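Local coordinates for protein glucosidase (Croceicoccus marinus, PDB 5Z3K) that probably hydrolyses O-glycosidic bonds as a beta-glucosidase of glycoside hydrolase family 39, from a deep-sea bacterium, at residues 299-304 against 332-337; 320-323 against 327-330. All coordinates share one frame; numbering follows the deposited sequence.

Contact 1: 299-304 against 332-337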
loop_
_atom_site.group_PDB
_atom_site.type_symbol
_atom_site.label_atom_id
_atom_site.label_comp_id
_atom_site.label_asym_id
_atom_site.label_seq_id
_atom_site.Cartn_x
_atom_site.Cartn_y
_atom_site.Cartn_z
ATOM N N ALA A 299 1.309 4.756 0.315
ATOM C CA ALA A 299 0.801 3.565 0.974
ATOM C C ALA A 299 0.922 2.360 0.062
ATOM O O ALA A 299 0.726 2.478 -1.153
ATOM C CB ALA A 299 -0.666 3.751 1.387
ATOM N N ILE A 300 1.215 1.207 0.675
ATOM C CA ILE A 300 1.451 -0.067 -0.011
ATOM C C ILE A 300 0.525 -1.093 0.635
ATOM O O ILE A 300 0.808 -1.588 1.734
ATOM C CB ILE A 300 2.914 -0.530 0.088
ATOM C CG1 ILE A 300 3.895 0.544 -0.386
ATOM C CG2 ILE A 300 3.124 -1.809 -0.709
ATOM C CD1 ILE A 300 3.872 0.794 -1.902
ATOM N N PHE A 301 -0.573 -1.422 -0.039
ATOM C CA PHE A 301 -1.471 -2.462 0.445
ATOM C C PHE A 301 -0.832 -3.836 0.308
ATOM O O PHE A 301 -0.267 -4.167 -0.734
ATOM C CB PHE A 301 -2.779 -2.450 -0.338
ATOM C CG PHE A 301 -3.680 -3.604 0.003
ATOM C CD1 PHE A 301 -4.508 -3.536 1.123
ATOM C CD2 PHE A 301 -3.682 -4.761 -0.771
ATOM C CE1 PHE A 301 -5.350 -4.587 1.453
ATOM C CE2 PHE A 301 -4.504 -5.831 -0.453
ATOM C CZ PHE A 301 -5.343 -5.749 0.664
ATOM N N PHE A 302 -0.987 -4.662 1.343
ATOM C CA PHE A 302 -0.358 -5.979 1.429
ATOM C C PHE A 302 -1.444 -7.053 1.445
ATOM O O PHE A 302 -2.242 -7.097 2.385
ATOM C CB PHE A 302 0.489 -6.059 2.703
ATOM C CG PHE A 302 1.194 -7.378 2.895
ATOM C CD1 PHE A 302 2.321 -7.688 2.149
ATOM C CD2 PHE A 302 0.733 -8.303 3.819
ATOM C CE1 PHE A 302 2.983 -8.899 2.320
ATOM C CE2 PHE A 302 1.391 -9.521 3.998
ATOM C CZ PHE A 302 2.521 -9.812 3.244
ATOM N N ARG A 303 -1.503 -7.912 0.415
ATOM C CA ARG A 303 -0.761 -7.853 -0.847
ATOM C C ARG A 303 -1.738 -8.220 -1.966
ATOM O O ARG A 303 -2.596 -9.094 -1.771
ATOM C CB ARG A 303 0.439 -8.817 -0.837
ATOM C CG ARG A 303 0.108 -10.244 -0.366
ATOM C CD ARG A 303 1.379 -11.087 -0.102
ATOM N NE ARG A 303 1.962 -11.558 -1.359
ATOM C CZ ARG A 303 3.107 -12.231 -1.467
ATOM N NH1 ARG A 303 3.838 -12.525 -0.392
ATOM N NH2 ARG A 303 3.534 -12.598 -2.664
ATOM N N ALA A 304 -1.626 -7.561 -3.126
ATOM C CA ALA A 304 -2.580 -7.739 -4.228
ATOM C C ALA A 304 -2.154 -8.869 -5.175
ATOM O O ALA A 304 -1.968 -8.686 -6.384
ATOM C CB ALA A 304 -2.758 -6.427 -4.992
ATOM N N GLY A 332 -12.494 -6.987 -5.663
ATOM C CA GLY A 332 -13.427 -6.003 -6.167
ATOM C C GLY A 332 -13.245 -4.670 -5.467
ATOM O O GLY A 332 -13.122 -3.628 -6.113
ATOM N N ALA A 333 -13.200 -4.694 -4.131
ATOM C CA ALA A 333 -12.982 -3.459 -3.379
ATOM C C ALA A 333 -11.643 -2.827 -3.740
ATOM O O ALA A 333 -11.529 -1.599 -3.835
ATOM C CB ALA A 333 -13.062 -3.731 -1.875
ATOM N N PHE A 334 -10.618 -3.653 -3.954
ATOM C CA PHE A 334 -9.305 -3.130 -4.321
ATOM C C PHE A 334 -9.373 -2.308 -5.603
ATOM O O PHE A 334 -8.790 -1.218 -5.679
ATOM C CB PHE A 334 -8.316 -4.285 -4.461
ATOM C CG PHE A 334 -6.906 -3.852 -4.790
ATOM C CD1 PHE A 334 -6.051 -3.393 -3.794
ATOM C CD2 PHE A 334 -6.433 -3.921 -6.093
ATOM C CE1 PHE A 334 -4.746 -3.009 -4.093
ATOM C CE2 PHE A 334 -5.126 -3.538 -6.405
ATOM C CZ PHE A 334 -4.286 -3.076 -5.403
ATOM N N GLN A 335 -10.105 -2.795 -6.616
ATOM C CA GLN A 335 -10.238 -2.048 -7.859
ATOM C C GLN A 335 -11.073 -0.785 -7.671
ATOM O O GLN A 335 -10.711 0.278 -8.183
ATOM C CB GLN A 335 -10.856 -2.934 -8.943
ATOM C CG GLN A 335 -9.954 -4.094 -9.384
ATOM C CD GLN A 335 -10.687 -5.071 -10.286
ATOM O OE1 GLN A 335 -10.793 -4.857 -11.493
ATOM N NE2 GLN A 335 -11.208 -6.136 -9.701
ATOM N N LEU A 336 -12.206 -0.877 -6.965
ATOM C CA LEU A 336 -13.055 0.305 -6.817
ATOM C C LEU A 336 -12.346 1.395 -6.018
ATOM O O LEU A 336 -12.509 2.589 -6.308
ATOM C CB LEU A 336 -14.370 -0.063 -6.144
ATOM C CG LEU A 336 -15.197 -1.189 -6.765
ATOM C CD1 LEU A 336 -16.530 -1.243 -6.052
ATOM C CD2 LEU A 336 -15.377 -1.004 -8.260
ATOM N N VAL A 337 -11.566 1.004 -5.006
ATOM C CA VAL A 337 -10.761 1.980 -4.267
ATOM C C VAL A 337 -9.771 2.670 -5.199
ATOM O O VAL A 337 -9.692 3.902 -5.257
ATOM C CB VAL A 337 -10.028 1.303 -3.091
ATOM C CG1 VAL A 337 -8.920 2.196 -2.587
ATOM C CG2 VAL A 337 -10.995 0.945 -1.965
#
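One face of the F334 ring carries the methyl group of A304, whose CB stands 4.1 Å from the centroid of the ring of F334, 26° off its normal, a CH-pi contact. The same methyl comes closest at the far end of the ring, where A304 CB lies 3.7 Å from F334 CZ. F301 approaches differently: its CD2 is 3.9 Å from F334 CE1, and the two ring planes are inclined at 47°, an oblique meeting. F334 CG stands anti to the backbone N (chi1 -178°), which carries the ring away from its helix toward strand and loop. The contact joins the eighth strand of a TIM barrel, 298-301, and the loop leaving it to helix 329-341, the next helix in the chain. A304 suits its place because a lone methyl can settle on an aromatic face, while F301 and F334 span the layer between strand and helix with purely apolar surface. H24 also meets the ring of F334, and W265 meets F301 edge to face. Were F334 cut back to an alanine, a gap would probably open between strand and helix, leaving the A304 methyl without its aromatic face and F301 without its neighbour.

Contact 2: 320-323 against 327-330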
loop_
_atom_site.group_PDB
_atom_site.type_symbol
_atom_site.label_atom_id
_atom_site.label_comp_id
_atom_site.label_asym_id
_atom_site.label_seq_id
_atom_site.Cartn_x
_atom_site.Cartn_y
_atom_site.Cartn_z
ATOM N N ILE A 320 -4.956 -11.178 -1.524
ATOM C CA ILE A 320 -6.404 -11.014 -1.625
ATOM C C ILE A 320 -7.026 -11.811 -2.766
ATOM O O ILE A 320 -8.241 -12.028 -2.757
ATOM C CB ILE A 320 -6.820 -9.535 -1.756
ATOM C CG1 ILE A 320 -6.175 -8.873 -2.985
ATOM C CG2 ILE A 320 -6.487 -8.789 -0.466
ATOM C CD1 ILE A 320 -6.707 -7.460 -3.263
ATOM N N PHE A 321 -6.240 -12.265 -3.739
ATOM C CA PHE A 321 -6.794 -13.086 -4.806
ATOM C C PHE A 321 -6.930 -14.537 -4.355
ATOM O O PHE A 321 -6.234 -14.997 -3.452
ATOM C CB PHE A 321 -5.904 -13.039 -6.052
ATOM C CG PHE A 321 -5.920 -11.714 -6.759
ATOM C CD1 PHE A 321 -5.189 -10.638 -6.261
ATOM C CD2 PHE A 321 -6.634 -11.553 -7.935
ATOM C CE1 PHE A 321 -5.214 -9.413 -6.915
ATOM C CE2 PHE A 321 -6.661 -10.332 -8.595
ATOM C CZ PHE A 321 -5.952 -9.262 -8.086
ATOM N N GLU A 322 -7.824 -15.273 -5.018
ATOM C CA GLU A 322 -7.880 -16.708 -4.772
ATOM C C GLU A 322 -6.592 -17.370 -5.247
ATOM O O GLU A 322 -5.867 -16.830 -6.084
ATOM C CB GLU A 322 -9.078 -17.336 -5.491
ATOM C CG GLU A 322 -10.419 -16.748 -5.076
ATOM C CD GLU A 322 -10.755 -17.041 -3.634
ATOM O OE1 GLU A 322 -10.566 -18.188 -3.182
ATOM O OE2 GLU A 322 -11.226 -16.125 -2.943
ATOM N N ASP A 323 -6.337 -18.579 -4.727
ATOM C CA ASP A 323 -5.132 -19.328 -5.096
ATOM C C ASP A 323 -4.922 -19.390 -6.609
ATOM O O ASP A 323 -3.778 -19.363 -7.087
ATOM C CB ASP A 323 -5.197 -20.742 -4.510
ATOM C CG ASP A 323 -5.071 -20.760 -2.992
ATOM O OD1 ASP A 323 -4.914 -19.683 -2.373
ATOM O OD2 ASP A 323 -5.131 -21.864 -2.405
ATOM N N GLN A 327 -11.212 -13.865 -8.690
ATOM C CA GLN A 327 -11.551 -12.631 -7.998
ATOM C C GLN A 327 -12.664 -12.851 -6.981
ATOM O O GLN A 327 -13.338 -13.889 -6.952
ATOM C CB GLN A 327 -11.946 -11.548 -9.009
ATOM C CG GLN A 327 -10.739 -11.017 -9.748
ATOM C CD GLN A 327 -11.100 -10.112 -10.884
ATOM O OE1 GLN A 327 -11.991 -9.266 -10.769
ATOM N NE2 GLN A 327 -10.417 -10.286 -12.005
ATOM N N ASN A 328 -12.836 -11.848 -6.128
ATOM C CA ASN A 328 -13.736 -11.962 -4.991
ATOM C C ASN A 328 -14.089 -10.550 -4.534
ATOM O O ASN A 328 -13.829 -9.571 -5.240
ATOM C CB ASN A 328 -13.084 -12.799 -3.885
ATOM C CG ASN A 328 -11.704 -12.294 -3.527
ATOM O OD1 ASN A 328 -11.454 -11.088 -3.574
ATOM N ND2 ASN A 328 -10.785 -13.210 -3.200
ATOM N N ALA A 329 -14.669 -10.440 -3.337
ATOM C CA ALA A 329 -15.042 -9.122 -2.840
ATOM C C ALA A 329 -13.810 -8.277 -2.516
ATOM O O ALA A 329 -13.818 -7.058 -2.732
ATOM C CB ALA A 329 -15.943 -9.248 -1.608
ATOM N N ARG A 330 -12.749 -8.891 -1.987
ATOM C CA ARG A 330 -11.533 -8.123 -1.692
ATOM C C ARG A 330 -10.925 -7.546 -2.967
ATOM O O ARG A 330 -10.534 -6.373 -3.009
ATOM C CB ARG A 330 -10.497 -8.992 -0.968
ATOM C CG ARG A 330 -10.690 -9.143 0.544
ATOM C CD ARG A 330 -9.882 -10.340 1.058
ATOM N NE ARG A 330 -10.445 -11.607 0.591
ATOM C CZ ARG A 330 -9.780 -12.755 0.529
ATOM N NH1 ARG A 330 -8.506 -12.813 0.912
ATOM N NH2 ARG A 330 -10.400 -13.850 0.091
HETATM O O HOH W 1 -7.249 -15.394 -0.581
HETATM O O HOH W 2 -12.856 -15.360 -1.048
HETATM O O HOH W 3 -9.351 -16.405 -0.728
#
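I320 meets R330 on two fronts. Its branched apolar side chain, suited to lie along methylenes, slides past the aliphatic part of the arginine in the opposite direction, with I320 CB 3.8 Å from R330 CB, and its carbonyl oxygen sits 3.7 Å above the guanidinium plane of R330, over its centre. The same oxygen takes a nearly straight hydrogen bond from the amide of N328, ND2 to I320 O at 2.8 Å, lying almost in line with the C=O bond. F321 follows with a looser apolar touch, its CE2 4.3 Å from Q327 CG; a water lies 3.1 Å from F321 O and accepts a hydrogen bond from R330 NH1. E322 is long enough to bend back at chi2 (-66°), which brings its carboxylate to N328: ND2 donates to OE2 over 3.0 Å, on the anti side, with the two group planes nearly perpendicular. N328 has the right shape for this spot, because ND2 serves both acceptors while OD1 caps the helix; T331 OG1 returns a bond to N328 N, completing a capping box. E322 OE2 and R330 NH2, 3.9 Å apart, form a long salt bridge, supplemented by water 3 and, more weakly, water 2, each linking the two. R330, paired through NE with D277 as well, probably stabilises the ionised form of both carboxylates.

How the contacts relate
The two contacts, whose centres are about 11 Å apart, share helix 329-341: contact 2 secures its N-terminal start and the loop leading into it, contact 1 its next turns against the last barrel strand. Contact 1 is deep, about 7 Å from the centre of the chain, contact 2 about 17 Å. They join directly. R303 O and I320 N, 3.2 Å apart, probably form a hydrogen bond, and F301 CZ packs on I320 CG2 at 3.4 Å, while I320 also touches F334. As in other TIM-barrel glycosidases, the active site probably lies at the C-terminal ends of the barrel strands, the end where 302-304 leaves strand 298-301.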